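Local structure of VIN1 (Oscarella pearsei, 6BFI) at residues V147-D152 and Y233-L238; G196-Q201 and F239-E244; S290-V295 and Q327-L332; K297-G302 and D323-I328; A774-T779 and A790-M795. The protein binds actin filaments as a vinculin homolog and may play a role in cell-cell adhesion. All blocks are in the same frame, centred on the assembly; numbering follows the deposited sequence. Where two conformers were deposited one is given.

Contact 1 of 5, residues V147-D152 and Y233-L238; sequences VAKVID and YVIQKL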
# COMPACT_ATOMS: atom_id res chain seq x y z
N VAL A 147 -11.06 21.94 25.47
CA VAL A 147 -11.52 23.22 26.00
C VAL A 147 -12.35 23.99 24.97
O VAL A 147 -13.20 24.81 25.34
CB VAL A 147 -10.31 24.04 26.49
CG1 VAL A 147 -10.73 25.42 26.96
CG2 VAL A 147 -9.59 23.31 27.60
N ALA A 148 -12.15 23.72 23.68
CA ALA A 148 -12.82 24.48 22.64
C ALA A 148 -14.33 24.31 22.65
O ALA A 148 -15.04 25.13 22.06
CB ALA A 148 -12.27 24.08 21.27
N LYS A 149 -14.85 23.29 23.33
CA LYS A 149 -16.29 23.05 23.32
C LYS A 149 -17.07 24.07 24.15
O LYS A 149 -18.29 24.16 24.00
CB LYS A 149 -16.58 21.63 23.82
CG LYS A 149 -15.85 20.55 23.05
CD LYS A 149 -16.36 19.16 23.40
CE LYS A 149 -15.67 18.11 22.55
NZ LYS A 149 -16.21 16.75 22.79
N VAL A 150 -16.40 24.83 25.02
CA VAL A 150 -17.07 25.82 25.85
C VAL A 150 -16.91 27.24 25.33
O VAL A 150 -17.37 28.19 25.98
CB VAL A 150 -16.59 25.72 27.32
CG1 VAL A 150 -17.68 26.19 28.28
CG2 VAL A 150 -16.16 24.30 27.65
N ILE A 151 -16.27 27.42 24.18
CA ILE A 151 -16.04 28.75 23.64
C ILE A 151 -17.34 29.28 23.04
O ILE A 151 -17.97 28.62 22.21
CB ILE A 151 -14.92 28.73 22.59
CG1 ILE A 151 -13.64 28.15 23.18
CG2 ILE A 151 -14.67 30.13 22.04
CD1 ILE A 151 -12.49 28.11 22.20
N ASP A 152 -17.74 30.48 23.47
CA ASP A 152 -18.94 31.13 22.94
C ASP A 152 -18.71 32.56 22.48
O ASP A 152 -19.55 33.08 21.74
CB ASP A 152 -20.06 31.12 23.99
CG ASP A 152 -20.88 29.85 23.96
OD1 ASP A 152 -20.31 28.76 23.76
OD2 ASP A 152 -22.12 29.94 24.12
N TYR A 233 -16.75 17.64 15.55
CA TYR A 233 -16.19 16.73 14.56
C TYR A 233 -14.72 17.03 14.32
O TYR A 233 -13.89 16.12 14.25
CB TYR A 233 -16.99 16.83 13.26
CG TYR A 233 -16.30 16.21 12.06
CD1 TYR A 233 -16.40 14.84 11.81
CD2 TYR A 233 -15.56 16.98 11.18
CE1 TYR A 233 -15.78 14.27 10.72
CE2 TYR A 233 -14.94 16.42 10.08
CZ TYR A 233 -15.05 15.06 9.86
OH TYR A 233 -14.42 14.49 8.77
N VAL A 234 -14.38 18.32 14.18
CA VAL A 234 -12.97 18.66 13.98
C VAL A 234 -12.16 18.34 15.23
O VAL A 234 -11.02 17.86 15.15
CB VAL A 234 -12.83 20.13 13.57
CG1 VAL A 234 -11.37 20.48 13.32
CG2 VAL A 234 -13.66 20.41 12.32
N ILE A 235 -12.73 18.58 16.41
CA ILE A 235 -12.05 18.24 17.66
C ILE A 235 -11.77 16.75 17.73
O ILE A 235 -10.70 16.32 18.18
CB ILE A 235 -12.87 18.72 18.87
CG1 ILE A 235 -13.10 20.23 18.80
CG2 ILE A 235 -12.16 18.35 20.17
CD1 ILE A 235 -13.99 20.76 19.90
N GLN A 236 -12.73 15.93 17.28
CA GLN A 236 -12.53 14.48 17.33
C GLN A 236 -11.52 14.03 16.30
O GLN A 236 -10.73 13.11 16.56
CB GLN A 236 -13.86 13.76 17.14
CG GLN A 236 -14.42 13.14 18.42
CD GLN A 236 -13.52 12.06 19.00
OE1 GLN A 236 -12.69 11.48 18.29
NE2 GLN A 236 -13.67 11.79 20.29
N LYS A 237 -11.51 14.64 15.11
CA LYS A 237 -10.50 14.30 14.12
C LYS A 237 -9.10 14.60 14.64
O LYS A 237 -8.18 13.77 14.52
CB LYS A 237 -10.77 15.04 12.81
CG LYS A 237 -9.74 14.75 11.73
CD LYS A 237 -10.12 15.35 10.38
CE LYS A 237 -11.26 14.59 9.71
NZ LYS A 237 -11.54 15.11 8.34
N LEU A 238 -8.92 15.78 15.25
CA LEU A 238 -7.63 16.10 15.86
C LEU A 238 -7.29 15.12 16.98
O LEU A 238 -6.15 14.64 17.06
CB LEU A 238 -7.65 17.53 16.39
CG LEU A 238 -7.44 18.65 15.36
CD1 LEU A 238 -7.81 20.00 15.96
CD2 LEU A 238 -6.00 18.66 14.88

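Contact 2 of 5, residues G196-Q201 and F239-E244; sequences GTVREQ and FIAIEE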
# COMPACT_ATOMS: atom_id res chain seq x y z
N GLY A 196 0.34 15.99 8.90
CA GLY A 196 -0.42 16.72 7.91
C GLY A 196 -1.87 16.92 8.32
O GLY A 196 -2.43 18.01 8.16
N THR A 197 -2.49 15.87 8.88
CA THR A 197 -3.87 15.99 9.34
C THR A 197 -4.03 17.10 10.37
O THR A 197 -4.91 17.96 10.25
CB THR A 197 -4.35 14.65 9.92
OG1 THR A 197 -4.52 13.71 8.86
CG2 THR A 197 -5.68 14.83 10.65
N VAL A 198 -3.16 17.12 11.39
CA VAL A 198 -3.26 18.15 12.42
C VAL A 198 -3.06 19.53 11.82
O VAL A 198 -3.84 20.47 12.08
CB VAL A 198 -2.25 17.87 13.55
CG1 VAL A 198 -2.31 18.97 14.59
CG2 VAL A 198 -2.52 16.52 14.19
N ARG A 199 -2.04 19.68 10.98
CA ARG A 199 -1.72 20.99 10.41
C ARG A 199 -2.85 21.53 9.55
O ARG A 199 -3.12 22.74 9.55
CB ARG A 199 -0.42 20.91 9.60
CG ARG A 199 0.74 21.68 10.21
CD ARG A 199 1.95 21.71 9.28
NE ARG A 199 2.77 20.51 9.37
CZ ARG A 199 3.88 20.41 10.10
NH1 ARG A 199 4.31 21.46 10.80
NH2 ARG A 199 4.57 19.28 10.12
N GLU A 200 -3.54 20.65 8.81
CA GLU A 200 -4.67 21.11 8.01
C GLU A 200 -5.94 21.28 8.84
O GLU A 200 -6.83 22.02 8.42
CB GLU A 200 -4.94 20.14 6.85
CG GLU A 200 -5.37 18.74 7.24
CD GLU A 200 -5.61 17.85 6.03
OE1 GLU A 200 -6.76 17.80 5.54
OE2 GLU A 200 -4.65 17.21 5.56
N GLN A 201 -6.03 20.65 10.01
CA GLN A 201 -7.25 20.71 10.80
C GLN A 201 -7.29 21.86 11.80
O GLN A 201 -8.39 22.22 12.25
CB GLN A 201 -7.47 19.39 11.56
CG GLN A 201 -7.94 18.25 10.68
CD GLN A 201 -9.16 18.61 9.86
OE1 GLN A 201 -10.23 18.88 10.40
NE2 GLN A 201 -9.00 18.62 8.54
N PHE A 239 -8.26 14.81 17.83
CA PHE A 239 -8.04 13.88 18.94
C PHE A 239 -7.55 12.53 18.43
O PHE A 239 -6.59 11.96 18.96
CB PHE A 239 -9.33 13.73 19.74
CG PHE A 239 -9.20 12.85 20.96
CD1 PHE A 239 -8.89 13.40 22.19
CD2 PHE A 239 -9.40 11.48 20.87
CE1 PHE A 239 -8.77 12.60 23.31
CE2 PHE A 239 -9.28 10.68 21.99
CZ PHE A 239 -8.96 11.24 23.21
N ILE A 240 -8.21 12.00 17.40
CA ILE A 240 -7.87 10.69 16.86
C ILE A 240 -6.49 10.72 16.22
O ILE A 240 -5.66 9.82 16.44
CB ILE A 240 -8.95 10.22 15.88
CG1 ILE A 240 -10.20 9.78 16.65
CG2 ILE A 240 -8.44 9.11 14.98
CD1 ILE A 240 -11.41 9.52 15.78
N ALA A 241 -6.20 11.76 15.42
CA ALA A 241 -4.88 11.87 14.82
C ALA A 241 -3.78 11.90 15.88
O ALA A 241 -2.75 11.23 15.73
CB ALA A 241 -4.80 13.13 13.95
N ILE A 242 -3.99 12.65 16.96
CA ILE A 242 -2.98 12.71 18.01
C ILE A 242 -2.86 11.37 18.72
O ILE A 242 -1.76 10.96 19.12
CB ILE A 242 -3.29 13.86 18.98
CG1 ILE A 242 -3.19 15.20 18.26
CG2 ILE A 242 -2.34 13.84 20.17
CD1 ILE A 242 -3.45 16.41 19.16
N GLU A 243 -3.98 10.67 18.91
CA GLU A 243 -3.93 9.32 19.45
C GLU A 243 -3.04 8.42 18.61
O GLU A 243 -2.20 7.68 19.13
CB GLU A 243 -5.34 8.73 19.55
CG GLU A 243 -6.11 9.11 20.79
CD GLU A 243 -5.55 8.46 22.04
OE1 GLU A 243 -5.35 7.23 22.03
OE2 GLU A 243 -5.32 9.18 23.04
N GLU A 244 -3.21 8.48 17.28
CA GLU A 244 -2.41 7.63 16.41
C GLU A 244 -0.94 8.03 16.44
O GLU A 244 -0.06 7.16 16.42
CB GLU A 244 -2.96 7.68 14.98
CG GLU A 244 -2.32 6.68 14.03
CD GLU A 244 -2.71 5.24 14.33
OE1 GLU A 244 -3.60 5.02 15.17
OE2 GLU A 244 -2.11 4.32 13.73

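Contact 3 of 5, residues S290-V295 and Q327-L332; sequences STLDAV and QILKEL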
# COMPACT_ATOMS: atom_id res chain seq x y z
N SER A 290 -8.16 -29.50 -8.37
CA SER A 290 -7.64 -28.21 -7.91
C SER A 290 -7.93 -27.11 -8.92
O SER A 290 -8.49 -26.06 -8.58
CB SER A 290 -6.14 -28.31 -7.64
OG SER A 290 -5.79 -29.61 -7.20
N THR A 291 -7.56 -27.35 -10.18
CA THR A 291 -7.76 -26.34 -11.22
C THR A 291 -9.24 -26.01 -11.39
O THR A 291 -9.61 -24.84 -11.49
CB THR A 291 -7.16 -26.82 -12.54
OG1 THR A 291 -7.86 -27.98 -13.00
CG2 THR A 291 -5.69 -27.16 -12.35
N LEU A 292 -10.10 -27.04 -11.41
CA LEU A 292 -11.53 -26.78 -11.55
C LEU A 292 -12.09 -26.04 -10.34
O LEU A 292 -13.01 -25.23 -10.49
CB LEU A 292 -12.28 -28.10 -11.77
CG LEU A 292 -11.97 -28.82 -13.08
CD1 LEU A 292 -12.98 -29.93 -13.34
CD2 LEU A 292 -11.92 -27.84 -14.24
N ASP A 293 -11.56 -26.30 -9.14
CA ASP A 293 -11.98 -25.52 -7.98
C ASP A 293 -11.62 -24.05 -8.15
O ASP A 293 -12.44 -23.16 -7.88
CB ASP A 293 -11.35 -26.09 -6.71
CG ASP A 293 -11.98 -27.40 -6.28
OD1 ASP A 293 -13.16 -27.64 -6.62
OD2 ASP A 293 -11.30 -28.20 -5.59
N ALA A 294 -10.39 -23.77 -8.60
CA ALA A 294 -10.01 -22.39 -8.86
C ALA A 294 -10.90 -21.75 -9.92
O ALA A 294 -11.30 -20.58 -9.78
CB ALA A 294 -8.54 -22.32 -9.27
N VAL A 295 -11.22 -22.49 -10.98
CA VAL A 295 -12.10 -21.98 -12.02
C VAL A 295 -13.46 -21.63 -11.44
O VAL A 295 -14.05 -20.59 -11.77
CB VAL A 295 -12.21 -22.99 -13.18
CG1 VAL A 295 -13.27 -22.54 -14.18
CG2 VAL A 295 -10.87 -23.17 -13.86
N GLN A 327 -21.12 -24.78 -17.79
CA GLN A 327 -21.46 -25.84 -18.73
C GLN A 327 -20.21 -26.52 -19.27
O GLN A 327 -20.14 -27.75 -19.34
CB GLN A 327 -22.31 -25.28 -19.87
CG GLN A 327 -22.83 -26.33 -20.84
CD GLN A 327 -23.83 -27.27 -20.20
OE1 GLN A 327 -24.46 -26.94 -19.19
NE2 GLN A 327 -23.98 -28.46 -20.78
N ILE A 328 -19.20 -25.72 -19.65
CA ILE A 328 -17.94 -26.30 -20.11
C ILE A 328 -17.32 -27.17 -19.02
O ILE A 328 -16.74 -28.22 -19.31
CB ILE A 328 -16.98 -25.18 -20.56
CG1 ILE A 328 -17.53 -24.46 -21.79
CG2 ILE A 328 -15.60 -25.75 -20.86
CD1 ILE A 328 -16.57 -23.46 -22.39
N LEU A 329 -17.45 -26.75 -17.76
CA LEU A 329 -16.91 -27.55 -16.66
C LEU A 329 -17.63 -28.89 -16.54
O LEU A 329 -16.99 -29.93 -16.35
CB LEU A 329 -16.99 -26.77 -15.35
CG LEU A 329 -15.70 -26.10 -14.90
CD1 LEU A 329 -15.13 -25.22 -16.00
CD2 LEU A 329 -15.93 -25.30 -13.63
N LYS A 330 -18.96 -28.88 -16.65
CA LYS A 330 -19.71 -30.13 -16.62
C LYS A 330 -19.30 -31.05 -17.76
O LYS A 330 -19.15 -32.26 -17.58
CB LYS A 330 -21.21 -29.84 -16.67
CG LYS A 330 -21.70 -28.97 -15.53
CD LYS A 330 -22.94 -28.17 -15.93
CE LYS A 330 -23.27 -27.11 -14.89
NZ LYS A 330 -24.37 -26.22 -15.33
N GLU A 331 -19.09 -30.48 -18.96
CA GLU A 331 -18.65 -31.28 -20.09
C GLU A 331 -17.26 -31.88 -19.84
O GLU A 331 -17.02 -33.05 -20.16
CB GLU A 331 -18.65 -30.43 -21.36
CG GLU A 331 -20.04 -30.03 -21.83
CD GLU A 331 -20.01 -29.11 -23.04
OE1 GLU A 331 -19.35 -28.05 -22.98
OE2 GLU A 331 -20.64 -29.46 -24.06
N LEU A 332 -16.35 -31.10 -19.26
CA LEU A 332 -15.02 -31.61 -18.97
C LEU A 332 -15.08 -32.73 -17.93
O LEU A 332 -14.36 -33.73 -18.05
CB LEU A 332 -14.11 -30.49 -18.48
CG LEU A 332 -13.44 -29.65 -19.57
CD1 LEU A 332 -12.67 -28.49 -18.94
CD2 LEU A 332 -12.51 -30.52 -20.41

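Contact 4 of 5, residues K297-G302 and D323-I328; sequences KCISEG and DELDQI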
# COMPACT_ATOMS: atom_id res chain seq x y z
N LYS A 297 -14.10 -20.78 -8.38
CA LYS A 297 -13.93 -19.54 -7.62
C LYS A 297 -13.95 -18.33 -8.55
O LYS A 297 -14.53 -17.29 -8.22
CB LYS A 297 -12.63 -19.57 -6.82
CG LYS A 297 -12.58 -20.66 -5.76
CD LYS A 297 -11.42 -20.43 -4.80
CE LYS A 297 -11.17 -21.65 -3.93
NZ LYS A 297 -12.40 -22.10 -3.22
N CYS A 298 -13.33 -18.45 -9.73
CA CYS A 298 -13.35 -17.34 -10.68
C CYS A 298 -14.77 -17.08 -11.18
O CYS A 298 -15.16 -15.92 -11.39
CB CYS A 298 -12.42 -17.64 -11.85
SG CYS A 298 -10.68 -17.69 -11.39
N ILE A 299 -15.56 -18.14 -11.36
CA ILE A 299 -16.97 -17.96 -11.73
C ILE A 299 -17.72 -17.23 -10.62
O ILE A 299 -18.53 -16.34 -10.88
CB ILE A 299 -17.61 -19.32 -12.06
CG1 ILE A 299 -16.92 -19.95 -13.27
CG2 ILE A 299 -19.10 -19.16 -12.31
CD1 ILE A 299 -17.44 -21.33 -13.62
N SER A 300 -17.44 -17.60 -9.36
CA SER A 300 -18.07 -16.92 -8.23
C SER A 300 -17.71 -15.44 -8.21
O SER A 300 -18.56 -14.59 -7.90
CB SER A 300 -17.68 -17.58 -6.92
OG SER A 300 -18.45 -18.75 -6.69
N GLU A 301 -16.45 -15.11 -8.52
CA GLU A 301 -16.07 -13.70 -8.59
C GLU A 301 -16.80 -12.99 -9.73
O GLU A 301 -17.24 -11.84 -9.58
CB GLU A 301 -14.56 -13.57 -8.75
CG GLU A 301 -14.06 -12.17 -9.09
CD GLU A 301 -14.15 -11.19 -7.93
OE1 GLU A 301 -14.64 -11.57 -6.84
OE2 GLU A 301 -13.73 -10.03 -8.10
N GLY A 302 -16.95 -13.67 -10.87
CA GLY A 302 -17.69 -13.09 -11.98
C GLY A 302 -19.13 -12.77 -11.62
O GLY A 302 -19.65 -11.70 -11.95
N ASP A 323 -22.43 -18.98 -16.61
CA ASP A 323 -23.14 -20.23 -16.87
C ASP A 323 -22.54 -20.99 -18.04
O ASP A 323 -22.55 -22.23 -18.05
CB ASP A 323 -24.62 -19.95 -17.11
CG ASP A 323 -25.40 -19.78 -15.82
OD1 ASP A 323 -25.01 -20.39 -14.80
OD2 ASP A 323 -26.40 -19.03 -15.82
N GLU A 324 -22.01 -20.28 -19.04
CA GLU A 324 -21.29 -20.95 -20.12
C GLU A 324 -20.08 -21.69 -19.58
O GLU A 324 -19.83 -22.85 -19.94
CB GLU A 324 -20.88 -19.94 -21.19
CG GLU A 324 -20.15 -20.56 -22.37
CD GLU A 324 -19.75 -19.53 -23.42
OE1 GLU A 324 -19.28 -18.44 -23.03
OE2 GLU A 324 -19.91 -19.82 -24.62
N LEU A 325 -19.31 -21.03 -18.71
CA LEU A 325 -18.14 -21.68 -18.13
C LEU A 325 -18.53 -22.88 -17.27
O LEU A 325 -17.85 -23.91 -17.29
CB LEU A 325 -17.33 -20.67 -17.31
CG LEU A 325 -16.20 -19.99 -18.08
CD1 LEU A 325 -15.77 -18.71 -17.40
CD2 LEU A 325 -15.02 -20.94 -18.23
N ASP A 326 -19.63 -22.76 -16.51
CA ASP A 326 -20.11 -23.90 -15.74
C ASP A 326 -20.48 -25.07 -16.65
O ASP A 326 -20.19 -26.23 -16.34
CB ASP A 326 -21.31 -23.49 -14.88
CG ASP A 326 -20.93 -23.29 -13.42
OD1 ASP A 326 -20.06 -24.04 -12.93
OD2 ASP A 326 -21.52 -22.40 -12.78
N GLN A 327 -21.12 -24.78 -17.79
CA GLN A 327 -21.46 -25.84 -18.73
C GLN A 327 -20.21 -26.52 -19.27
O GLN A 327 -20.14 -27.75 -19.34
CB GLN A 327 -22.31 -25.28 -19.87
CG GLN A 327 -22.83 -26.33 -20.84
CD GLN A 327 -23.83 -27.27 -20.20
OE1 GLN A 327 -24.46 -26.94 -19.19
NE2 GLN A 327 -23.98 -28.46 -20.78
N ILE A 328 -19.20 -25.72 -19.65
CA ILE A 328 -17.94 -26.30 -20.11
C ILE A 328 -17.32 -27.17 -19.02
O ILE A 328 -16.74 -28.22 -19.31
CB ILE A 328 -16.98 -25.18 -20.56
CG1 ILE A 328 -17.53 -24.46 -21.79
CG2 ILE A 328 -15.60 -25.75 -20.86
CD1 ILE A 328 -16.57 -23.46 -22.39

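Contact 5 of 5, residues A774-T779 and A790-M795; sequences ATVKAT and ADATDM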
# COMPACT_ATOMS: atom_id res chain seq x y z
N ALA A 774 20.32 -13.47 13.68
CA ALA A 774 20.99 -14.76 13.57
C ALA A 774 22.22 -14.81 14.47
O ALA A 774 22.52 -15.85 15.06
CB ALA A 774 21.37 -15.04 12.12
N THR A 775 22.96 -13.70 14.57
CA THR A 775 24.09 -13.66 15.49
C THR A 775 23.63 -13.80 16.94
O THR A 775 24.30 -14.44 17.75
CB THR A 775 24.88 -12.36 15.31
OG1 THR A 775 25.32 -12.26 13.95
CG2 THR A 775 26.09 -12.33 16.23
N VAL A 776 22.47 -13.23 17.27
CA VAL A 776 21.93 -13.37 18.63
C VAL A 776 21.48 -14.81 18.87
O VAL A 776 21.73 -15.37 19.95
CB VAL A 776 20.79 -12.37 18.86
CG1 VAL A 776 20.13 -12.60 20.21
CG2 VAL A 776 21.32 -10.95 18.76
N LYS A 777 20.83 -15.42 17.88
CA LYS A 777 20.37 -16.80 18.04
C LYS A 777 21.53 -17.77 18.18
O LYS A 777 21.46 -18.72 18.96
CB LYS A 777 19.49 -17.19 16.84
CG LYS A 777 19.16 -18.67 16.75
CD LYS A 777 18.34 -19.15 17.93
CE LYS A 777 18.05 -20.64 17.83
NZ LYS A 777 17.24 -21.12 18.98
N ALA A 778 22.62 -17.54 17.44
CA ALA A 778 23.76 -18.44 17.50
C ALA A 778 24.42 -18.43 18.87
O ALA A 778 24.97 -19.45 19.31
CB ALA A 778 24.78 -18.08 16.42
N THR A 779 24.40 -17.29 19.56
CA THR A 779 25.02 -17.17 20.87
C THR A 779 24.11 -17.58 22.01
O THR A 779 24.48 -17.42 23.18
CB THR A 779 25.51 -15.73 21.09
OG1 THR A 779 24.39 -14.83 21.01
CG2 THR A 779 26.52 -15.35 20.02
N ALA A 790 14.15 -18.84 23.20
CA ALA A 790 12.80 -18.79 22.65
C ALA A 790 12.56 -17.49 21.90
O ALA A 790 12.13 -17.50 20.74
CB ALA A 790 11.77 -18.98 23.76
N ASP A 791 12.83 -16.36 22.55
CA ASP A 791 12.61 -15.07 21.90
C ASP A 791 13.54 -14.88 20.71
O ASP A 791 13.12 -14.36 19.67
CB ASP A 791 12.80 -13.93 22.91
CG ASP A 791 11.80 -14.00 24.05
OD1 ASP A 791 10.79 -14.73 23.92
OD2 ASP A 791 12.02 -13.32 25.08
N ALA A 792 14.80 -15.31 20.84
CA ALA A 792 15.72 -15.24 19.71
C ALA A 792 15.22 -16.05 18.53
O ALA A 792 15.24 -15.59 17.38
CB ALA A 792 17.11 -15.71 20.14
N THR A 793 14.73 -17.27 18.80
CA THR A 793 14.17 -18.10 17.74
C THR A 793 12.98 -17.42 17.08
O THR A 793 12.91 -17.32 15.85
CB THR A 793 13.76 -19.46 18.30
OG1 THR A 793 14.92 -20.13 18.82
CG2 THR A 793 13.12 -20.32 17.22
N ASP A 794 12.03 -16.93 17.88
CA ASP A 794 10.81 -16.35 17.32
C ASP A 794 11.10 -15.10 16.50
O ASP A 794 10.49 -14.88 15.45
CB ASP A 794 9.81 -16.04 18.44
CG ASP A 794 9.45 -17.27 19.25
OD1 ASP A 794 9.70 -18.40 18.77
OD2 ASP A 794 8.90 -17.12 20.36
N MET A 795 12.02 -14.26 16.97
CA MET A 795 12.38 -13.07 16.20
C MET A 795 13.09 -13.45 14.91
O MET A 795 12.81 -12.87 13.85
CB MET A 795 13.25 -12.14 17.04
CG MET A 795 12.52 -11.57 18.25
SD MET A 795 13.60 -10.61 19.33
CE MET A 795 13.96 -9.20 18.29

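Contact 1 of 5, residues V147-D152 and Y233-L238
Tyr233 OH is gripped by two charged groups on one flank of helix 224-249, Lys237 NZ at 3.0 Å and the carboxylate of Asp447, while Ile235 turns another flank of the same helix to Lys149 and Ala148. The lysine bond spans one helical turn and sits well apart from the apolar touch itself. There, a single methyl does the work: Ile235 CD1 reaches Lys149 CG at 3.7 Å and Ala148 CB at 4.0 Å. With CG1 anti to the carbonyl carbon (chi1 -58°) and the rest of the chain extended, the isoleucine pushes this methyl straight out toward the 3-10 turn of residues 147-150. Lys149 lies across it with its aliphatic part, CE also coming to 4.1 Å from Ile235 CD1, so that its methylenes lie along the exposed side of the contact. Its extended chain carries NZ onward to a weak, long ion pair with Asp146. The turn links helix 102-145 to helix 154-178, and the contact joins this connection to helix 224-249. Ile209 of helix 185-215 and Phe160 of helix 154-178 also cover Ala148.

Contact 2 of 5, residues G196-Q201 and F239-E244
Val198 meets Ala241 and Ile242 by one of its two branches, and its path from CB shows how. The side chain leaves its CA toward segment 239-244 of helix 224-249, and at CB it forks. CG2, which stands anti to the carbonyl carbon, takes the branch facing across: it lies 4.1 Å from Ala241 CB and 4.3 Å from Ile242 CG1. CG1 is anti to the backbone N (chi1 177°) and is not the branch that touches this pair. Ala241 CB is met by a second methyl as well, Thr197 CG2 at 3.8 Å, so that one CB is touched by methyls of two consecutive residues. Thr197 keeps its hydroxyl out of this apolar patch; OG1 makes a weak hydrogen bond to Ser193 O, one turn back in its own helix. The short helical segments run antiparallel at 154°, their axes approaching to 9.5 Å, and Val198 and Ala241 are the residues whose CA atoms come nearest. This is the packing of an antiparallel helix bundle, the architecture of the vinculin family. Met168 and Met172 of helix 154-178 cover Val198 further, whereas Ile242 leans on Cys138, Gln142 and Leu145 of helix 102-145, so the patch is shared by four helices.

Contact 3 of 5, residues S290-V295 and Q327-L332
An antiparallel pair of consecutive helices, 289-306 and 312-338, holds this contact, in which Leu329 sits against Leu292 and Val295. The two residues facing it are three apart and therefore project from the same face of their helix, about one turn from each other. The backbones come nearest at the two leucines, Leu292 CA and Leu329 CA being 7.5 Å apart. Leu329 spreads both of its methyls over one branch of the valine: Val295 CG1 is 3.7 Å from Leu329 CD1 and 3.9 Å from Leu329 CD2. That valine branch is the one anti to its backbone N (chi1 173°), and it faces the fork of the leucine as the two side chains cross obliquely. Leu292 approaches nearer the root of the fork, its CD2 standing 4.2 Å from Leu329 CG. The central leucine is consequently touched at its branch point by one neighbour and at its tips by the other. All three touching residues are buried, and the interaction is wholly apolar. Neighbouring helices add to the packing: Val295 rests also on Ala278 and Leu282 of helix 268-283, while Ile328 and Leu332, on the partner helix, both lean on Leu349 of helix 344-375.

Contact 4 of 5, residues K297-G302 and D323-I328
Ile299 touches two residues with its CD1, the buried Leu325 on the packed side and the partly exposed Asp326 on the looser one. On the packed side its CD1 lies 3.8 Å from Leu325 CB, with Ile299 CG1 behind it at 4.1 Å from the same atom. Carrying CG1 anti to the carbonyl carbon (chi1 -63°), the isoleucine drives its long branch outward across the space between the helices. The leucine answers with its CB rather than its methyls; farther out, its side chain packs on Leu360 of helix 344-375. The segments belong to consecutive, broadly antiparallel helices of the all-helical vinculin fold, and the two side chains bridge them at the place where the backbones come nearest, Ile299 and Leu325 having their CA atoms 7.5 Å apart. Shortening Ile299 to an alanine is likely to open a gap beside Leu325 CB and remove the apolar neighbour of the Asp326 carboxylate. The looser edge is formed by that carboxylate, which lies across the isoleucine at an angle: Asp326 OD1 is 3.8 Å from Ile299 CD1, and Asp326 OD2 is 4.1 Å from Ile299 CG2. These are van der Waals contacts; the charge is paired through OD2 with Arg303, whose guanidinium also forms a salt bridge to the exposed Asp323.

Contact 5 of 5, residues A774-T779 and A790-M795
Lys777 and Ala792 bring their helices together with CA atoms just 5.2 Å apart, the short axes passing at 8.9 Å and running antiparallel at 149°. An alanine suits so close a pass: its CB lies 4.0 Å from Lys777 CA, practically on the backbone, and 4.3 Å from Val776 CG1 on the adjoining residue. Lys777 then goes past this point to a polar end. Its CG is anti to the backbone N, and a bend at chi2 (64°) turns the chain along the partner helix, from where it is extended to NZ. There it gives a hydrogen bond to Thr793 OG1; the 2.5 Å between Lys777 NZ and Thr793 OG1 is short for such a bond and its exact length is best taken with reserve. The ammonium also makes a salt bridge to Asp789, while Thr793 OG1 is hydrogen-bonded to Asp789 O, so lysine, threonine and aspartate form a small linked group. A methionine in place of Lys777 would probably leave the Asp789 carboxylate without its charged mate and Thr793 OG1 without this cross-helix donor. Near the end of helix 763-778, Thr779 OG1 donates to Val776 O at 2.9 Å, from above the carbonyl plane. Around this helical hairpin, Leu722 of helix 718-745 covers Lys777, and Ile116 of helix 102-145 packs on Val776.

From the N terminus, contact 1 first closes a loop, from the turn after helix 102-145 to helix 224-249. Contact 2 opens within that loop and ends beyond it, so the two cross; they share helix 224-249 and touch through Gln201 and Val198. Contacts 3 and 4 follow in series on one helix pair: contact 4 opens later on helix 289-306, and both end on the same stretch of helix 312-338, sharing Gln327 and Ile328, with centres 8 Å apart. They stand well away from contact 1, whose centre is about 59 Å from that of contact 3. Contact 5 closes a short hairpin near the C terminus, yet it borders helix 102-145, which also flanks contact 2.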